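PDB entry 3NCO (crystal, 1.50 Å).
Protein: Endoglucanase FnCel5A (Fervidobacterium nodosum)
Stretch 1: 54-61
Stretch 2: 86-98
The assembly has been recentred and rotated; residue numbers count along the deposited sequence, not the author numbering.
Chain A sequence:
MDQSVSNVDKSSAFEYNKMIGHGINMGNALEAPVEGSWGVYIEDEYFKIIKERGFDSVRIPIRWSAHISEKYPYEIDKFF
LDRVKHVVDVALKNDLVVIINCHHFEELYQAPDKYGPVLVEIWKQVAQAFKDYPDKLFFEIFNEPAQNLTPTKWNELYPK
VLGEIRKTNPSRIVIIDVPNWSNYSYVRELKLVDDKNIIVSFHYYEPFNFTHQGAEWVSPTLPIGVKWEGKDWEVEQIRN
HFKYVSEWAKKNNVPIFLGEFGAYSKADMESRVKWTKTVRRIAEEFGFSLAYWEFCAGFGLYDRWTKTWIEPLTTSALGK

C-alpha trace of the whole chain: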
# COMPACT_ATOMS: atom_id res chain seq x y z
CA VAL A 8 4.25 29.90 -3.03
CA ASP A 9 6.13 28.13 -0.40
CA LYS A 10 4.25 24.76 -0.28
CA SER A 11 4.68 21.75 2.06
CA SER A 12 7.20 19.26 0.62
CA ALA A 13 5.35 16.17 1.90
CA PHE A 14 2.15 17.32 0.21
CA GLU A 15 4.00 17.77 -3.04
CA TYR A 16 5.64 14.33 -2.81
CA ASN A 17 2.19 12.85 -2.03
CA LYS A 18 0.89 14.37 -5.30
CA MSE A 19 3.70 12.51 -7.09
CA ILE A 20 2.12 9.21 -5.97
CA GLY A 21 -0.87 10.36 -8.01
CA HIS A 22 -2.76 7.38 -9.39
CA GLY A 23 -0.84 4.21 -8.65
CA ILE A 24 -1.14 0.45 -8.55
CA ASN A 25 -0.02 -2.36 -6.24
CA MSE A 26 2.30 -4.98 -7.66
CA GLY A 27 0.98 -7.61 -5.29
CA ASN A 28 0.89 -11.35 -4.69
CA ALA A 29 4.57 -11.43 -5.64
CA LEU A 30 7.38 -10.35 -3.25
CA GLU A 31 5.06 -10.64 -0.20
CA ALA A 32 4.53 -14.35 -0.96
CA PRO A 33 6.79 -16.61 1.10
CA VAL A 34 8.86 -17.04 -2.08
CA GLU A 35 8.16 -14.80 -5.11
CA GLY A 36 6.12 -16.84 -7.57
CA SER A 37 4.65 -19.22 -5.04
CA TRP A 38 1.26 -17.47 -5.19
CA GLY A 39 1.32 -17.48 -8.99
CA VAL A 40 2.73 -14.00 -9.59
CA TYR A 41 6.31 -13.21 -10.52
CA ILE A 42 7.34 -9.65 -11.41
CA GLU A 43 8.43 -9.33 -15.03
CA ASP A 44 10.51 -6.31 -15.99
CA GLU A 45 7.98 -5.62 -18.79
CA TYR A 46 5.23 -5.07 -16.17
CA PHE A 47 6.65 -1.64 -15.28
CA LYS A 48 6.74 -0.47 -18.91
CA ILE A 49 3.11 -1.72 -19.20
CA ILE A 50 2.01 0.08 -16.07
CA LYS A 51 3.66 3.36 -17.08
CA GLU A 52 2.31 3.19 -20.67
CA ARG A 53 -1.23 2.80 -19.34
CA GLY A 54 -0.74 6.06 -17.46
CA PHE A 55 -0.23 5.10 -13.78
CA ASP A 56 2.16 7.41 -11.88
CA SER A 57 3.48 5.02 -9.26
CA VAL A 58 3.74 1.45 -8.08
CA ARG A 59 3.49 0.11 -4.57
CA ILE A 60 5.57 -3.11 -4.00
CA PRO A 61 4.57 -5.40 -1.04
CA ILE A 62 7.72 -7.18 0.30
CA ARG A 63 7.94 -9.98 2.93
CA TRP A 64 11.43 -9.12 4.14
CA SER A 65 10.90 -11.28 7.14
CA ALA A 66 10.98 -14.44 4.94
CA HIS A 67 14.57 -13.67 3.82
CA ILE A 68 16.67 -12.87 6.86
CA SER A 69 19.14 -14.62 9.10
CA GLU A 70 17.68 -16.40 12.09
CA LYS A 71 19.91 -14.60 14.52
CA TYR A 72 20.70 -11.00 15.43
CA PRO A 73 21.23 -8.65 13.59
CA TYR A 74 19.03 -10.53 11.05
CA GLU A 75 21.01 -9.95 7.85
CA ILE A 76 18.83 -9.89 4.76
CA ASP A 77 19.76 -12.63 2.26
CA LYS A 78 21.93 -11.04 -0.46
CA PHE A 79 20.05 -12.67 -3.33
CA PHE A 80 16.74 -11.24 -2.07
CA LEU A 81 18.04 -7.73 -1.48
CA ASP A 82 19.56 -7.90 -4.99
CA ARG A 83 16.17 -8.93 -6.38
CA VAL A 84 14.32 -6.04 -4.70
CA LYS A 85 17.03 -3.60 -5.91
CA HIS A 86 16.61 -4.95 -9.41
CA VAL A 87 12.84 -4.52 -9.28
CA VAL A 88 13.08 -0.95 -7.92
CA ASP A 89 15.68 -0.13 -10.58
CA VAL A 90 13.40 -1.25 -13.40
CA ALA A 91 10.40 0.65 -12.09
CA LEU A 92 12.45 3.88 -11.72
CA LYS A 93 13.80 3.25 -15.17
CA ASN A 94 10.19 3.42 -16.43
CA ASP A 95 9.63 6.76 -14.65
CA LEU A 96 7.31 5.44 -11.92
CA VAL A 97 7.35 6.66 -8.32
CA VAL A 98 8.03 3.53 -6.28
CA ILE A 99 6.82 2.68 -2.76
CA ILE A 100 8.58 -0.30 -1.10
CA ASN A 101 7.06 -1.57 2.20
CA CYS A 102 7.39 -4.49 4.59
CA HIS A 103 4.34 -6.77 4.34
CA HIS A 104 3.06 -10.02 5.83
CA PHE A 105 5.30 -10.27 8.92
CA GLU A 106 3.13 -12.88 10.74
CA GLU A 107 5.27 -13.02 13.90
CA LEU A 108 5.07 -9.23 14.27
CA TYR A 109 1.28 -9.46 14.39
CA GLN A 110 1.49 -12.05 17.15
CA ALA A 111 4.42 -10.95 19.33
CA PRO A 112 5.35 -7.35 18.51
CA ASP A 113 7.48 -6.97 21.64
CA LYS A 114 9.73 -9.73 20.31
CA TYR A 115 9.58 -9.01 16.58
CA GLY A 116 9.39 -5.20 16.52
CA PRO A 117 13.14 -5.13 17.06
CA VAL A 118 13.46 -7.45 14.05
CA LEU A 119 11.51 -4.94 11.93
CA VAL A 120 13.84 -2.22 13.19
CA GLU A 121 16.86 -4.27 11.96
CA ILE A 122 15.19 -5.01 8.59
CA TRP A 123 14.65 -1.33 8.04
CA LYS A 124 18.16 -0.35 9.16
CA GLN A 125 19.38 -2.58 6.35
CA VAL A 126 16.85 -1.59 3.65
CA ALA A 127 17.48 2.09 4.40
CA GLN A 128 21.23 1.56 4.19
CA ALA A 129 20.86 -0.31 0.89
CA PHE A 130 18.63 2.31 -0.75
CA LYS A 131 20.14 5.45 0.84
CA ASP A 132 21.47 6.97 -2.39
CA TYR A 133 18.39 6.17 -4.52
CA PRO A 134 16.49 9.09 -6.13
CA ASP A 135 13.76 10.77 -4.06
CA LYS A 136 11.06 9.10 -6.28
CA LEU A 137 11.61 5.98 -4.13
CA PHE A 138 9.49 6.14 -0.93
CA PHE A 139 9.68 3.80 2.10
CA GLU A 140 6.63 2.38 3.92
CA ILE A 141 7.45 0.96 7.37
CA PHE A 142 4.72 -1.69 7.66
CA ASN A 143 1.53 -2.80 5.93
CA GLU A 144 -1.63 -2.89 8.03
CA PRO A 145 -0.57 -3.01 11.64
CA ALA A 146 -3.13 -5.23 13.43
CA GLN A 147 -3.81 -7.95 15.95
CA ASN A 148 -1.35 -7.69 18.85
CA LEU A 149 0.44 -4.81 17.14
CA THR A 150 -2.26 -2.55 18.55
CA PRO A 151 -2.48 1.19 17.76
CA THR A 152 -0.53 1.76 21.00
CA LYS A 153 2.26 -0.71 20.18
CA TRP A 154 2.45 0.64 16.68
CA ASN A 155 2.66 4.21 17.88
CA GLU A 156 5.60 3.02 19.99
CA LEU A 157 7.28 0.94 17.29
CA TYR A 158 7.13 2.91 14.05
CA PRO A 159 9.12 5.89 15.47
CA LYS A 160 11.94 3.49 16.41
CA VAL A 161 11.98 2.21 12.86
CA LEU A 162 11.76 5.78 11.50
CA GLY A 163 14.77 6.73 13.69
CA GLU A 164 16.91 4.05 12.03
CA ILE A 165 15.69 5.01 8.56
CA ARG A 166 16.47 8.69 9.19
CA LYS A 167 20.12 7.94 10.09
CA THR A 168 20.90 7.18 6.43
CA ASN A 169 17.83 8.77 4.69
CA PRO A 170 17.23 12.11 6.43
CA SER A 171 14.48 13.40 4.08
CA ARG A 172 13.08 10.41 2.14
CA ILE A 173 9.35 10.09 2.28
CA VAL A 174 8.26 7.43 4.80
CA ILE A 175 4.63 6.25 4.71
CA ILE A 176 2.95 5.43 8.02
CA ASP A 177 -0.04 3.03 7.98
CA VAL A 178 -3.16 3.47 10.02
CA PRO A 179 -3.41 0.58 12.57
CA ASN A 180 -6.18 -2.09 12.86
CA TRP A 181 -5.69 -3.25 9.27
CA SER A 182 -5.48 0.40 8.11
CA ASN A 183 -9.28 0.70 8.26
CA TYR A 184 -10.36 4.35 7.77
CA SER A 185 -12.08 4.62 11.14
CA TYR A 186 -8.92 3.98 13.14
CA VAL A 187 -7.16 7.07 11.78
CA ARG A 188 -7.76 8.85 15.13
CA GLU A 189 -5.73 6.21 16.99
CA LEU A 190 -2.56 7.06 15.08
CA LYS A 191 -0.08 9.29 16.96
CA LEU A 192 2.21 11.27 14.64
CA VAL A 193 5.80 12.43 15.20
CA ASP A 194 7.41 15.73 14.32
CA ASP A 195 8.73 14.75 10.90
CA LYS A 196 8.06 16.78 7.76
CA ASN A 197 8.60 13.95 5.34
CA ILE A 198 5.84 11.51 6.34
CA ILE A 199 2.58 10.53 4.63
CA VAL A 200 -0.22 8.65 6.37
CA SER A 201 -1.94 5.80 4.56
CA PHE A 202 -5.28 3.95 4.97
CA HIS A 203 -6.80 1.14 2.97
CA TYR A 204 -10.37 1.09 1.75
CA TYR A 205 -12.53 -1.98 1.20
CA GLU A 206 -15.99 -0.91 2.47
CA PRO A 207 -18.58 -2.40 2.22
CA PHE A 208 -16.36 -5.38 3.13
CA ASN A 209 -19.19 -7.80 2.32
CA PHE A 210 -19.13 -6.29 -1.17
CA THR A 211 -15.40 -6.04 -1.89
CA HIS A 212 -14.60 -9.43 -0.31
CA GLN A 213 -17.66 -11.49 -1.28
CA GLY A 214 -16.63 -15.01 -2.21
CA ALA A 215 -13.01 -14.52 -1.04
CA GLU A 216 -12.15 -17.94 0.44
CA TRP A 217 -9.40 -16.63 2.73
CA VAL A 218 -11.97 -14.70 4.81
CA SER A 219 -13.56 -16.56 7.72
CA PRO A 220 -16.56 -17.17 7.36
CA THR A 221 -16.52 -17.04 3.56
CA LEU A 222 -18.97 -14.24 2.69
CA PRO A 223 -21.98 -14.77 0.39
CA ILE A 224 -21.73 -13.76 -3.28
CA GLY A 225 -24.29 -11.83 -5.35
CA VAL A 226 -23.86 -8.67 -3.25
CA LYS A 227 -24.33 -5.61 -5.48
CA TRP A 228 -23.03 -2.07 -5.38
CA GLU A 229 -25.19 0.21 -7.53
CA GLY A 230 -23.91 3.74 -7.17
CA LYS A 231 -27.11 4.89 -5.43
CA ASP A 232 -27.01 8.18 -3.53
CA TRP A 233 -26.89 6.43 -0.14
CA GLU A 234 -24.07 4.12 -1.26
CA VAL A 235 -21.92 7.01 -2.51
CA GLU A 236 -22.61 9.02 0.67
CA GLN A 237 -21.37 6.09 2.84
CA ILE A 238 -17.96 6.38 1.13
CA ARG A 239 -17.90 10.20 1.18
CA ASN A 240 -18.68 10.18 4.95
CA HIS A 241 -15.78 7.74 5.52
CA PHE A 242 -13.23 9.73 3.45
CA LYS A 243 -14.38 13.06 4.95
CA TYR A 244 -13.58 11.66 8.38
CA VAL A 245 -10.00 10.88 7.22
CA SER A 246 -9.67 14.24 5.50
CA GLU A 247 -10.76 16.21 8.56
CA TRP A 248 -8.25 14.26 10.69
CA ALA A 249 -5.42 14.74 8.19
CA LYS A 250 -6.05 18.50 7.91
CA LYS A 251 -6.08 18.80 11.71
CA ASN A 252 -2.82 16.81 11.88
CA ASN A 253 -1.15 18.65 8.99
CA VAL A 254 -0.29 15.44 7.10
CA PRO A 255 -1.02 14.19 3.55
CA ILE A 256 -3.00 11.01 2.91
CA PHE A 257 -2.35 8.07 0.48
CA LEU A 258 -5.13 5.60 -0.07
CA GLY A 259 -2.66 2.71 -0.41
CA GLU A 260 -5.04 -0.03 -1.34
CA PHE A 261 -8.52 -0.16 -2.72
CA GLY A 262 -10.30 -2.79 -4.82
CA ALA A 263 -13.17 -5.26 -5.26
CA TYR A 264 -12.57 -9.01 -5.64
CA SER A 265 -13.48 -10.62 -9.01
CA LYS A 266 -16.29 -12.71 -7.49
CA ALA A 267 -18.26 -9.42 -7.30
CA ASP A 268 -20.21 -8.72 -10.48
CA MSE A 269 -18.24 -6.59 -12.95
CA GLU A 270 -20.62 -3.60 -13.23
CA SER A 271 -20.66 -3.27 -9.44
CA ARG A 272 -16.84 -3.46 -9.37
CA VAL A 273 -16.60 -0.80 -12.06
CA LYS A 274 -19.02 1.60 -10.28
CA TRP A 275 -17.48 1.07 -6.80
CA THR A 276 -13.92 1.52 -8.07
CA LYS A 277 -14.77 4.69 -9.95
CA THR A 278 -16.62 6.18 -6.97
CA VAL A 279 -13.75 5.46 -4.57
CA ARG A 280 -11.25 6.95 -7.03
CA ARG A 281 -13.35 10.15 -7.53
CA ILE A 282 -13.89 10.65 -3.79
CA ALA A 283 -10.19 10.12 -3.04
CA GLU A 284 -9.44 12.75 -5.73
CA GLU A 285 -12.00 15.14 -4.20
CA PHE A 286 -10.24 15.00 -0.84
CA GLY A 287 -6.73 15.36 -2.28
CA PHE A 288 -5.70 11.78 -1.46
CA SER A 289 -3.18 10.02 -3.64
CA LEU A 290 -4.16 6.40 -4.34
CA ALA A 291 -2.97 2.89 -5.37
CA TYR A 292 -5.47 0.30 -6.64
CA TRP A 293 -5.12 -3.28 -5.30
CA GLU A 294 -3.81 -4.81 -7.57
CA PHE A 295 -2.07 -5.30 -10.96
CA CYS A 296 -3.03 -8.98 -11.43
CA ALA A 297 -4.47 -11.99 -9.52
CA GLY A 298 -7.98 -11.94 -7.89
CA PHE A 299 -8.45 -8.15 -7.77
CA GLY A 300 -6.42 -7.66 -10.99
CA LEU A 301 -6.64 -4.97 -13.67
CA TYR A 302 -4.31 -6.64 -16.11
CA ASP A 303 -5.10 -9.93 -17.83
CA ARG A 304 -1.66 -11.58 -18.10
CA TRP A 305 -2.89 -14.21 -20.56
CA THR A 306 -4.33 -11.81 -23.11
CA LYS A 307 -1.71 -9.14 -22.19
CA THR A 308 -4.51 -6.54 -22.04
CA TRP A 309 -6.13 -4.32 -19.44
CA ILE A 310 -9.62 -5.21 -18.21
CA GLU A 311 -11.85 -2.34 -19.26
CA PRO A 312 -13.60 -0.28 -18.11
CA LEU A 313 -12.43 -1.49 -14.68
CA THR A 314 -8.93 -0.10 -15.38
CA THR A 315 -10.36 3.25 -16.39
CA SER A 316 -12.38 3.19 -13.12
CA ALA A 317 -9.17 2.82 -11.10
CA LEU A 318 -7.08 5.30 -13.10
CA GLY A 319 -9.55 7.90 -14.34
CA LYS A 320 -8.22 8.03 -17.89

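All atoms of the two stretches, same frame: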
# COMPACT_ATOMS: atom_id res chain seq x y z
N GLY A 54 -0.60 4.71 -17.99
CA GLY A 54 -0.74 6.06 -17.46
C GLY A 54 -0.74 6.15 -15.94
O GLY A 54 -0.99 7.22 -15.40
N PHE A 55 -0.43 5.04 -15.25
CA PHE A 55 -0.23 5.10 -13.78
C PHE A 55 1.01 5.95 -13.47
O PHE A 55 1.94 6.00 -14.30
CB PHE A 55 -0.08 3.68 -13.20
CG PHE A 55 -1.37 2.90 -13.26
CD1 PHE A 55 -2.36 3.11 -12.31
CD2 PHE A 55 -1.62 2.00 -14.29
CE1 PHE A 55 -3.58 2.41 -12.34
CE2 PHE A 55 -2.84 1.33 -14.39
CZ PHE A 55 -3.82 1.50 -13.38
N ASP A 56 1.01 6.60 -12.29
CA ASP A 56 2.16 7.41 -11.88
C ASP A 56 3.14 6.67 -10.99
O ASP A 56 4.30 7.07 -10.89
CB ASP A 56 1.70 8.66 -11.12
CG ASP A 56 0.71 9.49 -11.92
OD1 ASP A 56 1.07 10.00 -12.99
OD2 ASP A 56 -0.45 9.59 -11.44
N SER A 57 2.67 5.62 -10.32
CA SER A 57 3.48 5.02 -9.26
C SER A 57 3.10 3.56 -9.05
O SER A 57 2.02 3.11 -9.50
CB SER A 57 3.28 5.81 -7.97
OG SER A 57 1.94 5.66 -7.53
N VAL A 58 4.00 2.84 -8.41
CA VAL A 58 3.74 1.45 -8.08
C VAL A 58 4.10 1.21 -6.63
O VAL A 58 5.12 1.70 -6.14
CB VAL A 58 4.61 0.49 -9.01
CG1 VAL A 58 6.10 0.79 -8.97
CG2 VAL A 58 4.25 -0.95 -8.86
N ARG A 59 3.24 0.45 -5.95
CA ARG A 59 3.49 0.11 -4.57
C ARG A 59 3.86 -1.39 -4.56
O ARG A 59 3.11 -2.18 -5.11
CB ARG A 59 2.22 0.34 -3.71
CG ARG A 59 2.40 -0.21 -2.30
CD ARG A 59 1.30 0.35 -1.38
NE ARG A 59 1.37 -0.06 0.02
CZ ARG A 59 0.70 -1.08 0.56
NH1 ARG A 59 -0.06 -1.89 -0.19
NH2 ARG A 59 0.81 -1.27 1.90
N ILE A 60 5.00 -1.73 -3.94
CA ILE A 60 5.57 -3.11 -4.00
C ILE A 60 5.59 -3.72 -2.56
O ILE A 60 6.48 -3.45 -1.78
CB ILE A 60 7.03 -3.10 -4.58
CG1 ILE A 60 7.10 -2.32 -5.91
CG2 ILE A 60 7.55 -4.51 -4.82
CD1 ILE A 60 8.56 -2.25 -6.50
N PRO A 61 4.61 -4.59 -2.25
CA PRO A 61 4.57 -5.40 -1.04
C PRO A 61 5.81 -6.34 -1.00
O PRO A 61 6.12 -6.99 -2.00
CB PRO A 61 3.24 -6.16 -1.19
CG PRO A 61 2.33 -5.20 -2.12
CD PRO A 61 3.39 -4.72 -3.10
N HIS A 86 16.88 -4.84 -7.98
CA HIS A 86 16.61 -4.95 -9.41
C HIS A 86 15.21 -4.45 -9.77
O HIS A 86 15.01 -3.68 -10.71
CB HIS A 86 16.80 -6.37 -9.91
CG HIS A 86 16.29 -6.57 -11.31
ND1 HIS A 86 17.01 -6.15 -12.42
CD2 HIS A 86 15.12 -7.05 -11.77
CE1 HIS A 86 16.30 -6.42 -13.51
NE2 HIS A 86 15.15 -6.97 -13.14
N VAL A 87 14.22 -4.87 -8.97
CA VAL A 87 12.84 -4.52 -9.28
C VAL A 87 12.59 -3.00 -9.12
O VAL A 87 11.85 -2.37 -9.89
CB VAL A 87 11.90 -5.35 -8.35
CG1 VAL A 87 10.55 -4.78 -8.29
CG2 VAL A 87 11.88 -6.78 -8.81
N VAL A 88 13.15 -2.42 -8.08
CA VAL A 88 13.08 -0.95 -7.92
C VAL A 88 13.76 -0.22 -9.06
O VAL A 88 13.20 0.76 -9.58
CB VAL A 88 13.89 -0.51 -6.74
CG1 VAL A 88 13.91 1.01 -6.65
CG2 VAL A 88 13.19 -1.05 -5.50
N ASP A 89 14.93 -0.73 -9.47
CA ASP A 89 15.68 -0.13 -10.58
C ASP A 89 14.84 -0.07 -11.85
O ASP A 89 14.77 0.97 -12.53
CB ASP A 89 16.95 -0.93 -10.89
CG ASP A 89 18.05 -0.73 -9.87
OD1 ASP A 89 17.99 0.22 -9.07
OD2 ASP A 89 19.02 -1.55 -9.92
N VAL A 90 14.22 -1.20 -12.19
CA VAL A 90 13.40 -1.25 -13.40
C VAL A 90 12.20 -0.31 -13.29
O VAL A 90 11.81 0.33 -14.26
CB VAL A 90 12.93 -2.69 -13.65
CG1 VAL A 90 12.00 -2.74 -14.84
CG2 VAL A 90 14.10 -3.62 -13.89
N ALA A 91 11.56 -0.24 -12.13
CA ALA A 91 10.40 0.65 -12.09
C ALA A 91 10.80 2.12 -12.22
O ALA A 91 10.15 2.88 -12.91
CB ALA A 91 9.64 0.43 -10.77
N LEU A 92 11.93 2.49 -11.61
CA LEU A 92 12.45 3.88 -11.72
C LEU A 92 12.90 4.15 -13.14
O LEU A 92 12.79 5.28 -13.64
CB LEU A 92 13.59 4.10 -10.73
CG LEU A 92 13.28 4.16 -9.26
CD1 LEU A 92 14.61 4.25 -8.50
CD2 LEU A 92 12.35 5.38 -8.97
N LYS A 93 13.39 3.11 -13.80
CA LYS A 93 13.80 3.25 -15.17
C LYS A 93 12.61 3.64 -16.05
O LYS A 93 12.77 4.35 -17.02
CB LYS A 93 14.48 1.95 -15.68
CG LYS A 93 14.65 1.88 -17.19
CD LYS A 93 15.15 0.48 -17.64
CE LYS A 93 15.58 0.49 -19.12
NZ LYS A 93 16.06 -0.87 -19.55
N ASN A 94 11.42 3.16 -15.67
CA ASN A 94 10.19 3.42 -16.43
C ASN A 94 9.44 4.62 -15.83
O ASN A 94 8.23 4.79 -16.07
CB ASN A 94 9.30 2.17 -16.40
CG ASN A 94 9.78 1.14 -17.36
OD1 ASN A 94 9.52 1.23 -18.57
ND2 ASN A 94 10.52 0.14 -16.84
N ASP A 95 10.17 5.46 -15.10
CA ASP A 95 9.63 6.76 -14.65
C ASP A 95 8.38 6.62 -13.77
O ASP A 95 7.45 7.45 -13.81
CB ASP A 95 9.36 7.68 -15.82
CG ASP A 95 10.64 8.14 -16.51
OD1 ASP A 95 11.72 8.11 -15.89
OD2 ASP A 95 10.55 8.56 -17.68
N LEU A 96 8.37 5.58 -12.94
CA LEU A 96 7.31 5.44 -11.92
C LEU A 96 7.86 5.89 -10.59
O LEU A 96 9.03 5.64 -10.32
CB LEU A 96 6.89 3.97 -11.81
CG LEU A 96 6.18 3.44 -13.07
CD1 LEU A 96 6.11 1.87 -13.06
CD2 LEU A 96 4.76 4.00 -13.20
N VAL A 97 7.00 6.49 -9.72
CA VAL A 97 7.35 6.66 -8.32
C VAL A 97 7.18 5.27 -7.72
O VAL A 97 6.27 4.51 -8.16
CB VAL A 97 6.41 7.71 -7.68
CG1 VAL A 97 6.44 7.64 -6.15
CG2 VAL A 97 6.89 9.09 -8.12
N VAL A 98 8.05 4.91 -6.77
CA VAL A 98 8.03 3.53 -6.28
C VAL A 98 7.92 3.58 -4.76
O VAL A 98 8.69 4.35 -4.13
CB VAL A 98 9.31 2.78 -6.69
CG1 VAL A 98 9.26 1.36 -6.16
CG2 VAL A 98 9.50 2.87 -8.23
O HOH W 1 5.45 9.26 -12.21

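Two parallel strands meet here, and both ends of one residue carry the pairing. Val97 gives its N to Asp56 O (3.0 Å, nearly straight at 167°) and receives Val58 N on its own O (2.8 Å), so its amide and carbonyl bracket Ser57, the residue it faces in register. Ser57 itself spends no backbone hydrogen bond on this partner. Its CA lies 3.0 Å from Val97 O, a CA-H...O contact alongside the conventional bond, while its OG is satisfied elsewhere in the structure. With Ser57 CB and Val97 CB 3.7 Å apart, the two side chains sit together on one face of the sheet.

Asp56 O does more than one job. Besides accepting from Val97 N, it takes a hydrogen bond from a water at 2.8 Å, and the same water donates to Asp95 O at 3.1 Å. The two carbonyl oxygens, Asp56 O and Asp95 O, stand 4.3 Å apart with no bond between them; the water supplies the protons that neither can offer.

The route into the second strand is closed by its own helix. Asn94 ND2 donates to Val90 O (2.9 Å), adding a side-chain donor to a carbonyl that also accepts Asn94 N. Asp95, at positive phi, sends its N to Leu92 O (3.0 Å), and Leu96 N reaches back to Ala91 O (3.2 Å). The turn's amides are therefore paid for before the strand begins.

On the sheet face shared by Val58 and Val98, the contact is apolar. Val58 CG1 lies 4.0 Å from Ala91 CB, 4.2 Å from Leu96 CD1 and 4.1 Å from Val98 CG2, so one methyl touches helix, loop and strand. Further along, Ile60 CD1 is 3.7 Å from both Val87 CG1 and Val98 CG1, joining helix to strand without any polar group to satisfy.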